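Local coordinates for protein eukaryotic translation initiation factor 4 gamma 2 (Homo sapiens, PDB 4IUL) that probably promotes translation initiation as an eIF4G-like scaffold, and interacts through its MIF4G domain of HEAT repeats with the helicase eIF4A, at residues 220-226 with 246-250; 226-231 with 242-246; 26-31 with 62-66. One frame throughout, in Å; residues are numbered along the deposited sequence.

Interaction 1. Residues 220-226 with 246-250; sequences DQYFARM and TVELR
Asp220 OD1 is gripped by both terminal nitrogens of Arg250, which come end-on to this single oxygen. Arg250 NH1 to Asp220 OD1 is 2.9 Å with an N-H...O angle of 150°, and Arg250 NH2 reaches the same oxygen at 3.1 Å, more bent. The oxygen lies in the guanidinium plane but is approached on the anti side of the carboxylate, somewhat out of its plane, and the two flat groups stand 82° apart. A second salt bridge, from Arg250 NE to Asp211, fixes the guanidinium further. On its way to Asp220 the arginine runs over Phe223: CD sits 3.7 Å from the ring centroid, almost on the normal, a CH-pi contact. Met226 SD covers the opposite face, so the ring is sandwiched between aliphatic chain and sulfur. Helices 216-227 and 237-251 run roughly antiparallel, in a domain built of HEAT repeats, their local axes 10.8 Å apart at 142°. At the ring edge, Val247 CG2 packs 3.8 Å from Phe223 CD2 and also meets Met226 CB. The bend at chi3 turns the methyl of Met226 across Thr246, placing Met226 CE 3.7 Å from Thr246 CG2. Met203 of helix 193-210 touches both Phe223 and Thr246.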
loop_
_atom_site.group_PDB
_atom_site.type_symbol
_atom_site.label_atom_id
_atom_site.label_comp_id
_atom_site.label_asym_id
_atom_site.label_seq_id
_atom_site.Cartn_x
_atom_site.Cartn_y
_atom_site.Cartn_z
ATOM N N ASP A 220 18.650 8.101 -8.741
ATOM C CA ASP A 220 19.150 9.205 -9.557
ATOM C C ASP A 220 18.328 9.257 -10.834
ATOM O O ASP A 220 17.933 10.330 -11.297
ATOM C CB ASP A 220 20.622 8.999 -9.925
ATOM C CG ASP A 220 21.568 9.557 -8.890
ATOM O OD1 ASP A 220 21.104 10.072 -7.843
ATOM O OD2 ASP A 220 22.791 9.478 -9.130
ATOM N N GLN A 221 18.069 8.078 -11.388
ATOM C CA GLN A 221 17.297 7.949 -12.614
ATOM C C GLN A 221 15.867 8.484 -12.431
ATOM O O GLN A 221 15.342 9.173 -13.309
ATOM C CB GLN A 221 17.269 6.481 -13.030
ATOM C CG GLN A 221 17.044 6.241 -14.504
ATOM C CD GLN A 221 17.048 4.761 -14.843
ATOM O OE1 GLN A 221 17.846 3.988 -14.299
ATOM N NE2 GLN A 221 16.165 4.359 -15.754
ATOM N N TYR A 222 15.244 8.171 -11.293
ATOM C CA TYR A 222 13.882 8.623 -11.002
ATOM C C TYR A 222 13.791 10.147 -10.945
ATOM O O TYR A 222 12.924 10.757 -11.574
ATOM C CB TYR A 222 13.405 8.091 -9.647
ATOM C CG TYR A 222 13.203 6.593 -9.520
ATOM C CD1 TYR A 222 13.322 5.974 -8.273
ATOM C CD2 TYR A 222 12.869 5.799 -10.622
ATOM C CE1 TYR A 222 13.120 4.608 -8.118
ATOM C CE2 TYR A 222 12.659 4.423 -10.476
ATOM C CZ TYR A 222 12.790 3.835 -9.216
ATOM O OH TYR A 222 12.595 2.482 -9.043
ATOM N N PHE A 223 14.681 10.759 -10.167
ATOM C CA PHE A 223 14.663 12.203 -10.006
ATOM C C PHE A 223 15.104 13.013 -11.226
ATOM O O PHE A 223 14.828 14.212 -11.306
ATOM C CB PHE A 223 15.458 12.605 -8.760
ATOM C CG PHE A 223 14.706 12.382 -7.478
ATOM C CD1 PHE A 223 14.543 11.096 -6.959
ATOM C CD2 PHE A 223 14.102 13.452 -6.819
ATOM C CE1 PHE A 223 13.787 10.876 -5.803
ATOM C CE2 PHE A 223 13.343 13.247 -5.666
ATOM C CZ PHE A 223 13.185 11.952 -5.155
ATOM N N ALA A 224 15.784 12.371 -12.170
ATOM C CA ALA A 224 16.179 13.072 -13.386
ATOM C C ALA A 224 14.857 13.233 -14.132
ATOM O O ALA A 224 14.469 14.331 -14.540
ATOM C CB ALA A 224 17.142 12.227 -14.200
ATOM N N ARG A 225 14.161 12.113 -14.273
ATOM C CA ARG A 225 12.870 12.066 -14.935
ATOM C C ARG A 225 11.913 13.096 -14.322
ATOM O O ARG A 225 11.130 13.721 -15.037
ATOM C CB ARG A 225 12.310 10.647 -14.808
ATOM C CG ARG A 225 10.851 10.465 -15.163
ATOM C CD ARG A 225 10.569 10.691 -16.630
ATOM N NE ARG A 225 9.201 10.289 -16.951
ATOM C CZ ARG A 225 8.604 10.515 -18.115
ATOM N NH1 ARG A 225 9.250 11.150 -19.085
ATOM N NH2 ARG A 225 7.359 10.105 -18.306
ATOM N N MET A 226 11.996 13.281 -13.005
ATOM C CA MET A 226 11.141 14.229 -12.291
ATOM C C MET A 226 11.477 15.688 -12.596
ATOM O O MET A 226 10.576 16.528 -12.693
ATOM C CB MET A 226 11.229 13.996 -10.776
ATOM C CG MET A 226 10.429 12.792 -10.265
ATOM S SD MET A 226 10.881 12.247 -8.593
ATOM C CE MET A 226 10.006 13.418 -7.548
ATOM N N THR A 246 9.711 18.260 -3.819
ATOM C CA THR A 246 10.206 16.918 -3.529
ATOM C C THR A 246 11.667 16.799 -3.963
ATOM O O THR A 246 12.511 16.323 -3.211
ATOM C CB THR A 246 9.358 15.850 -4.253
ATOM O OG1 THR A 246 8.010 15.914 -3.772
ATOM C CG2 THR A 246 9.911 14.458 -3.995
ATOM N N VAL A 247 11.954 17.247 -5.180
ATOM C CA VAL A 247 13.305 17.219 -5.724
ATOM C C VAL A 247 14.292 17.973 -4.830
ATOM O O VAL A 247 15.379 17.476 -4.536
ATOM C CB VAL A 247 13.329 17.833 -7.137
ATOM C CG1 VAL A 247 14.737 18.251 -7.515
ATOM C CG2 VAL A 247 12.807 16.815 -8.138
ATOM N N GLU A 248 13.901 19.170 -4.403
ATOM C CA GLU A 248 14.726 20.008 -3.543
ATOM C C GLU A 248 15.033 19.326 -2.210
ATOM O O GLU A 248 16.103 19.524 -1.636
ATOM C CB GLU A 248 14.016 21.337 -3.282
ATOM C CG GLU A 248 14.797 22.319 -2.428
ATOM C CD GLU A 248 14.001 23.580 -2.122
ATOM O OE1 GLU A 248 13.634 24.304 -3.075
ATOM O OE2 GLU A 248 13.737 23.842 -0.928
ATOM N N LEU A 249 14.088 18.530 -1.719
ATOM C CA LEU A 249 14.263 17.824 -0.454
ATOM C C LEU A 249 15.348 16.760 -0.590
ATOM O O LEU A 249 16.140 16.540 0.327
ATOM C CB LEU A 249 12.944 17.171 -0.026
ATOM C CG LEU A 249 12.938 16.401 1.296
ATOM C CD1 LEU A 249 13.334 17.327 2.429
ATOM C CD2 LEU A 249 11.557 15.812 1.549
ATOM N N ARG A 250 15.390 16.113 -1.748
ATOM C CA ARG A 250 16.381 15.072 -1.984
ATOM C C ARG A 250 17.766 15.679 -2.167
ATOM O O ARG A 250 18.760 15.125 -1.692
ATOM C CB ARG A 250 16.021 14.249 -3.221
ATOM C CG ARG A 250 16.704 12.903 -3.230
ATOM C CD ARG A 250 17.217 12.528 -4.599
ATOM N NE ARG A 250 17.920 11.250 -4.558
ATOM C CZ ARG A 250 18.756 10.825 -5.499
ATOM N NH1 ARG A 250 19.009 11.578 -6.568
ATOM N NH2 ARG A 250 19.340 9.645 -5.368
#

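Interaction 2. Residues 226-231 with 242-246; sequences MCSLML and LLQDT
Met230 carries its CG between the backbone N and the carbonyl carbon (chi1 54°) and, extended at chi2, brings SD to the stem of Gln244; the bend at chi3 (-113°) then lays the methyl CE over Gln244 CG. That glutamine has CG beside its own backbone N and is extended beyond it, and the two side chains cross at about a right angle. Met230 SD lies 3.4 Å from Gln244 CG, and CE also comes up against the same methylene. The amide end continues past the methionine, where Gln244 OE1 is 4.1 Å from Leu231 CD1, a loose touch. One residue earlier, Leu243 faces the bend in the chain: Leu243 CB meets Met230 CB at 3.9 Å, and Leu243 CD1 lies 4.4 Å from Leu229 CB. The other branch, CD2, lies 4.3 Å from Met226 CE, so Leu243 touches Met226, Leu229 and Met230. These contacts across the two segments are apolar or van der Waals. Within the helix, Thr246 OG1 bonds to Leu242 O at 3.0 Å, and that carbonyl also takes the backbone N of Thr246, so the buried hydroxyl is satisfied. Ser228 is the first residue to leave helical geometry, and the chain beyond it folds against helix 237-251, against which helix 193-210 also packs, setting Cys200 against Leu242, Leu243 and Thr246.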
loop_
_atom_site.group_PDB
_atom_site.type_symbol
_atom_site.label_atom_id
_atom_site.label_comp_id
_atom_site.label_asym_id
_atom_site.label_seq_id
_atom_site.Cartn_x
_atom_site.Cartn_y
_atom_site.Cartn_z
ATOM N N MET A 226 11.996 13.281 -13.005
ATOM C CA MET A 226 11.141 14.229 -12.291
ATOM C C MET A 226 11.477 15.688 -12.596
ATOM O O MET A 226 10.576 16.528 -12.693
ATOM C CB MET A 226 11.229 13.996 -10.776
ATOM C CG MET A 226 10.429 12.792 -10.265
ATOM S SD MET A 226 10.881 12.247 -8.593
ATOM C CE MET A 226 10.006 13.418 -7.548
ATOM N N CYS A 227 12.768 15.988 -12.732
ATOM C CA CYS A 227 13.222 17.346 -13.029
ATOM C C CYS A 227 12.797 17.778 -14.424
ATOM O O CYS A 227 12.527 18.955 -14.656
ATOM C CB CYS A 227 14.749 17.446 -12.925
ATOM S SG CYS A 227 15.405 17.543 -11.246
ATOM N N SER A 228 12.740 16.824 -15.351
ATOM C CA SER A 228 12.353 17.125 -16.725
ATOM C C SER A 228 10.841 17.104 -16.929
ATOM O O SER A 228 10.369 16.896 -18.047
ATOM C CB SER A 228 13.010 16.135 -17.690
ATOM O OG SER A 228 12.552 14.816 -17.458
ATOM N N LEU A 229 10.090 17.316 -15.848
ATOM C CA LEU A 229 8.630 17.330 -15.899
ATOM C C LEU A 229 8.066 18.464 -15.048
ATOM O O LEU A 229 6.909 18.860 -15.217
ATOM C CB LEU A 229 8.043 16.003 -15.392
ATOM C CG LEU A 229 8.293 14.689 -16.140
ATOM C CD1 LEU A 229 7.614 13.554 -15.388
ATOM C CD2 LEU A 229 7.760 14.774 -17.560
ATOM N N MET A 230 8.875 18.982 -14.129
ATOM C CA MET A 230 8.419 20.059 -13.260
ATOM C C MET A 230 8.383 21.399 -13.977
ATOM O O MET A 230 7.949 22.401 -13.410
ATOM C CB MET A 230 9.302 20.163 -12.014
ATOM C CG MET A 230 10.777 20.312 -12.292
ATOM S SD MET A 230 11.698 20.549 -10.764
ATOM C CE MET A 230 12.261 22.243 -10.974
ATOM N N LEU A 231 8.842 21.413 -15.223
ATOM C CA LEU A 231 8.843 22.630 -16.025
ATOM C C LEU A 231 7.946 22.438 -17.239
ATOM O O LEU A 231 7.959 23.245 -18.172
ATOM C CB LEU A 231 10.263 22.981 -16.473
ATOM C CG LEU A 231 11.021 24.040 -15.662
ATOM C CD1 LEU A 231 10.998 23.707 -14.180
ATOM C CD2 LEU A 231 12.447 24.120 -16.173
ATOM N N LEU A 242 4.781 20.766 -6.674
ATOM C CA LEU A 242 4.871 19.635 -5.759
ATOM C C LEU A 242 6.100 18.806 -6.122
ATOM O O LEU A 242 6.745 18.218 -5.254
ATOM C CB LEU A 242 3.608 18.775 -5.864
ATOM C CG LEU A 242 3.085 18.138 -4.575
ATOM C CD1 LEU A 242 4.181 17.298 -3.938
ATOM C CD2 LEU A 242 2.630 19.223 -3.618
ATOM N N LEU A 243 6.422 18.766 -7.410
ATOM C CA LEU A 243 7.586 18.022 -7.867
ATOM C C LEU A 243 8.848 18.766 -7.451
ATOM O O LEU A 243 9.803 18.159 -6.965
ATOM C CB LEU A 243 7.553 17.847 -9.391
ATOM C CG LEU A 243 6.473 16.922 -9.965
ATOM C CD1 LEU A 243 6.389 17.094 -11.479
ATOM C CD2 LEU A 243 6.787 15.475 -9.593
ATOM N N GLN A 244 8.842 20.085 -7.634
ATOM C CA GLN A 244 9.985 20.920 -7.279
ATOM C C GLN A 244 10.323 20.825 -5.799
ATOM O O GLN A 244 11.495 20.819 -5.425
ATOM C CB GLN A 244 9.719 22.384 -7.636
ATOM C CG GLN A 244 9.553 22.653 -9.122
ATOM C CD GLN A 244 9.458 24.138 -9.443
ATOM O OE1 GLN A 244 9.265 24.527 -10.598
ATOM N NE2 GLN A 244 9.601 24.977 -8.418
ATOM N N ASP A 245 9.300 20.755 -4.955
ATOM C CA ASP A 245 9.534 20.671 -3.520
ATOM C C ASP A 245 10.117 19.316 -3.119
ATOM O O ASP A 245 10.919 19.229 -2.189
ATOM C CB ASP A 245 8.236 20.918 -2.746
ATOM C CG ASP A 245 8.456 20.969 -1.240
ATOM O OD1 ASP A 245 9.165 21.893 -0.774
ATOM O OD2 ASP A 245 7.930 20.087 -0.525
ATOM N N THR A 246 9.711 18.260 -3.819
ATOM C CA THR A 246 10.206 16.918 -3.529
ATOM C C THR A 246 11.667 16.799 -3.963
ATOM O O THR A 246 12.511 16.323 -3.211
ATOM C CB THR A 246 9.358 15.850 -4.253
ATOM O OG1 THR A 246 8.010 15.914 -3.772
ATOM C CG2 THR A 246 9.911 14.458 -3.995
#

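Interaction 3. Residues 26-31 with 62-66; sequences VRGILN and LIVDK. With SO4 (sulfate ion), chain C.
Polar contacts centre on Lys66 and Arg27. Lys66 NZ donates to Asn31 OD1 at 3.0 Å, tilted 16° from the amide's carbonyl plane, and the same oxygen lies over one face of the Arg27 guanidinium. Arg27 meets a sulfate, probably from the crystallisation liquor, along its edge: NH2 bonds O1 at 2.8 Å, and NE bonds O2 at 2.9 Å with an angle of 159°. NH2 also pairs with Glu69. A water links the helices, donating to Leu62 O at 2.8 Å and taking a weak bond from Arg27 NH1. Replacing Arg27 with an alanine would probably leave the sulfate and Glu69 without this partner and break the water link to Leu62 O. Helices 13-31 and 53-69 are joined through helix 38-48, and the local axes cross at 35°, 10.2 Å apart, within the all-helical HEAT-repeat domain. The apolar contacts are made by Val26, Leu30, Leu62 and Ile63. Leu62 CD1 packs 3.7 Å from Val26 CG1. Leu30 uses both its branches: CD1 lies 3.8 Å from Leu62 CB, and CD2 approaches Ile63 CG1. Leu80 of helix 74-87 touches Leu30, Cys81 and Leu84 touch Ile63, and Leu45 of helix 38-48 backs Val26.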
loop_
_atom_site.group_PDB
_atom_site.type_symbol
_atom_site.label_atom_id
_atom_site.label_comp_id
_atom_site.label_asym_id
_atom_site.label_seq_id
_atom_site.Cartn_x
_atom_site.Cartn_y
_atom_site.Cartn_z
ATOM N N VAL A 26 -15.403 -10.064 11.811
ATOM C CA VAL A 26 -14.258 -9.229 11.470
ATOM C C VAL A 26 -14.670 -8.132 10.497
ATOM O O VAL A 26 -14.243 -6.981 10.630
ATOM C CB VAL A 26 -13.110 -10.067 10.867
ATOM C CG1 VAL A 26 -12.022 -9.149 10.309
ATOM C CG2 VAL A 26 -12.521 -10.968 11.940
ATOM N N ARG A 27 -15.505 -8.491 9.524
ATOM C CA ARG A 27 -15.998 -7.534 8.541
ATOM C C ARG A 27 -16.756 -6.399 9.240
ATOM O O ARG A 27 -16.569 -5.228 8.910
ATOM C CB ARG A 27 -16.914 -8.237 7.526
ATOM C CG ARG A 27 -17.607 -7.300 6.537
ATOM C CD ARG A 27 -16.613 -6.440 5.763
ATOM N NE ARG A 27 -17.272 -5.561 4.795
ATOM C CZ ARG A 27 -16.630 -4.723 3.980
ATOM N NH1 ARG A 27 -15.304 -4.642 4.007
ATOM N NH2 ARG A 27 -17.315 -3.954 3.141
ATOM N N GLY A 28 -17.618 -6.749 10.192
ATOM C CA GLY A 28 -18.361 -5.734 10.926
ATOM C C GLY A 28 -17.419 -4.770 11.641
ATOM O O GLY A 28 -17.572 -3.554 11.550
ATOM N N ILE A 29 -16.437 -5.319 12.351
ATOM C CA ILE A 29 -15.448 -4.520 13.070
ATOM C C ILE A 29 -14.741 -3.527 12.136
ATOM O O ILE A 29 -14.607 -2.343 12.453
ATOM C CB ILE A 29 -14.387 -5.436 13.724
ATOM C CG1 ILE A 29 -15.042 -6.272 14.824
ATOM C CG2 ILE A 29 -13.245 -4.605 14.293
ATOM C CD1 ILE A 29 -14.102 -7.254 15.494
ATOM N N LEU A 30 -14.284 -4.012 10.986
ATOM C CA LEU A 30 -13.602 -3.158 10.030
ATOM C C LEU A 30 -14.525 -2.052 9.535
ATOM O O LEU A 30 -14.083 -0.924 9.308
ATOM C CB LEU A 30 -13.111 -3.982 8.835
ATOM C CG LEU A 30 -12.004 -5.003 9.090
ATOM C CD1 LEU A 30 -11.743 -5.796 7.813
ATOM C CD2 LEU A 30 -10.741 -4.287 9.542
ATOM N N ASN A 31 -15.805 -2.375 9.358
ATOM C CA ASN A 31 -16.759 -1.383 8.879
ATOM C C ASN A 31 -16.869 -0.173 9.806
ATOM O O ASN A 31 -16.823 0.968 9.346
ATOM C CB ASN A 31 -18.151 -1.999 8.681
ATOM C CG ASN A 31 -18.270 -2.778 7.378
ATOM O OD1 ASN A 31 -17.546 -2.517 6.413
ATOM N ND2 ASN A 31 -19.208 -3.723 7.336
ATOM N N LEU A 62 -9.640 -9.733 4.548
ATOM C CA LEU A 62 -10.665 -8.725 4.816
ATOM C C LEU A 62 -10.106 -7.311 5.001
ATOM O O LEU A 62 -10.683 -6.338 4.498
ATOM C CB LEU A 62 -11.490 -9.144 6.036
ATOM C CG LEU A 62 -12.348 -10.401 5.816
ATOM C CD1 LEU A 62 -12.979 -10.847 7.127
ATOM C CD2 LEU A 62 -13.427 -10.109 4.759
ATOM N N ILE A 63 -8.973 -7.208 5.698
ATOM C CA ILE A 63 -8.329 -5.919 5.951
ATOM C C ILE A 63 -7.932 -5.245 4.634
ATOM O O ILE A 63 -8.263 -4.072 4.397
ATOM C CB ILE A 63 -7.069 -6.088 6.855
ATOM C CG1 ILE A 63 -7.491 -6.492 8.268
ATOM C CG2 ILE A 63 -6.271 -4.799 6.898
ATOM C CD1 ILE A 63 -6.331 -6.725 9.236
ATOM N N VAL A 64 -7.227 -5.981 3.778
ATOM C CA VAL A 64 -6.809 -5.430 2.495
ATOM C C VAL A 64 -8.036 -5.087 1.642
ATOM O O VAL A 64 -8.017 -4.120 0.875
ATOM C CB VAL A 64 -5.886 -6.411 1.754
ATOM C CG1 VAL A 64 -5.493 -5.840 0.407
ATOM C CG2 VAL A 64 -4.626 -6.663 2.594
ATOM N N ASP A 65 -9.097 -5.883 1.791
ATOM C CA ASP A 65 -10.371 -5.662 1.089
ATOM C C ASP A 65 -10.876 -4.248 1.435
ATOM O O ASP A 65 -11.153 -3.436 0.552
ATOM C CB ASP A 65 -11.428 -6.677 1.565
ATOM C CG ASP A 65 -11.675 -7.809 0.570
ATOM O OD1 ASP A 65 -10.903 -7.941 -0.413
ATOM O OD2 ASP A 65 -12.652 -8.575 0.788
ATOM N N LYS A 66 -10.992 -3.977 2.732
ATOM C CA LYS A 66 -11.473 -2.686 3.229
ATOM C C LYS A 66 -10.544 -1.519 2.874
ATOM O O LYS A 66 -11.019 -0.436 2.534
ATOM C CB LYS A 66 -11.661 -2.746 4.749
ATOM C CG LYS A 66 -12.361 -1.535 5.357
ATOM C CD LYS A 66 -13.797 -1.415 4.861
ATOM C CE LYS A 66 -14.544 -0.286 5.559
ATOM N NZ LYS A 66 -15.990 -0.262 5.184
HETATM S S SO4 C . -20.870 -5.164 3.940
HETATM O O1 SO4 C . -20.028 -3.966 3.777
HETATM O O2 SO4 C . -20.045 -6.293 4.414
HETATM O O3 SO4 C . -21.933 -4.886 4.921
HETATM O O4 SO4 C . -21.472 -5.516 2.641
HETATM O O HOH W 1 -13.439 -6.448 4.302
#

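Interactions 1 and 2 are successive levels of one helix pair, 216-227 with 237-251: their centres lie 7 Å apart, and both use Met226 and Thr246. They also touch directly, Val247 CG1 packing 3.9 Å from Cys227 SG. Interaction 1 adds a salt bridge and a sandwiched ring, whereas interaction 2 joins the segment where helix 216-227 ends to helix 237-251 through van der Waals contacts, Gln244 among them. Interaction 3 belongs to the N-terminal helices on the opposite side of the chain's centre, about 37 Å from either of the others between centres, with nearest atoms about 22 Å from interaction 1 and 24 Å from interaction 2. The sulfate is held at interaction 3.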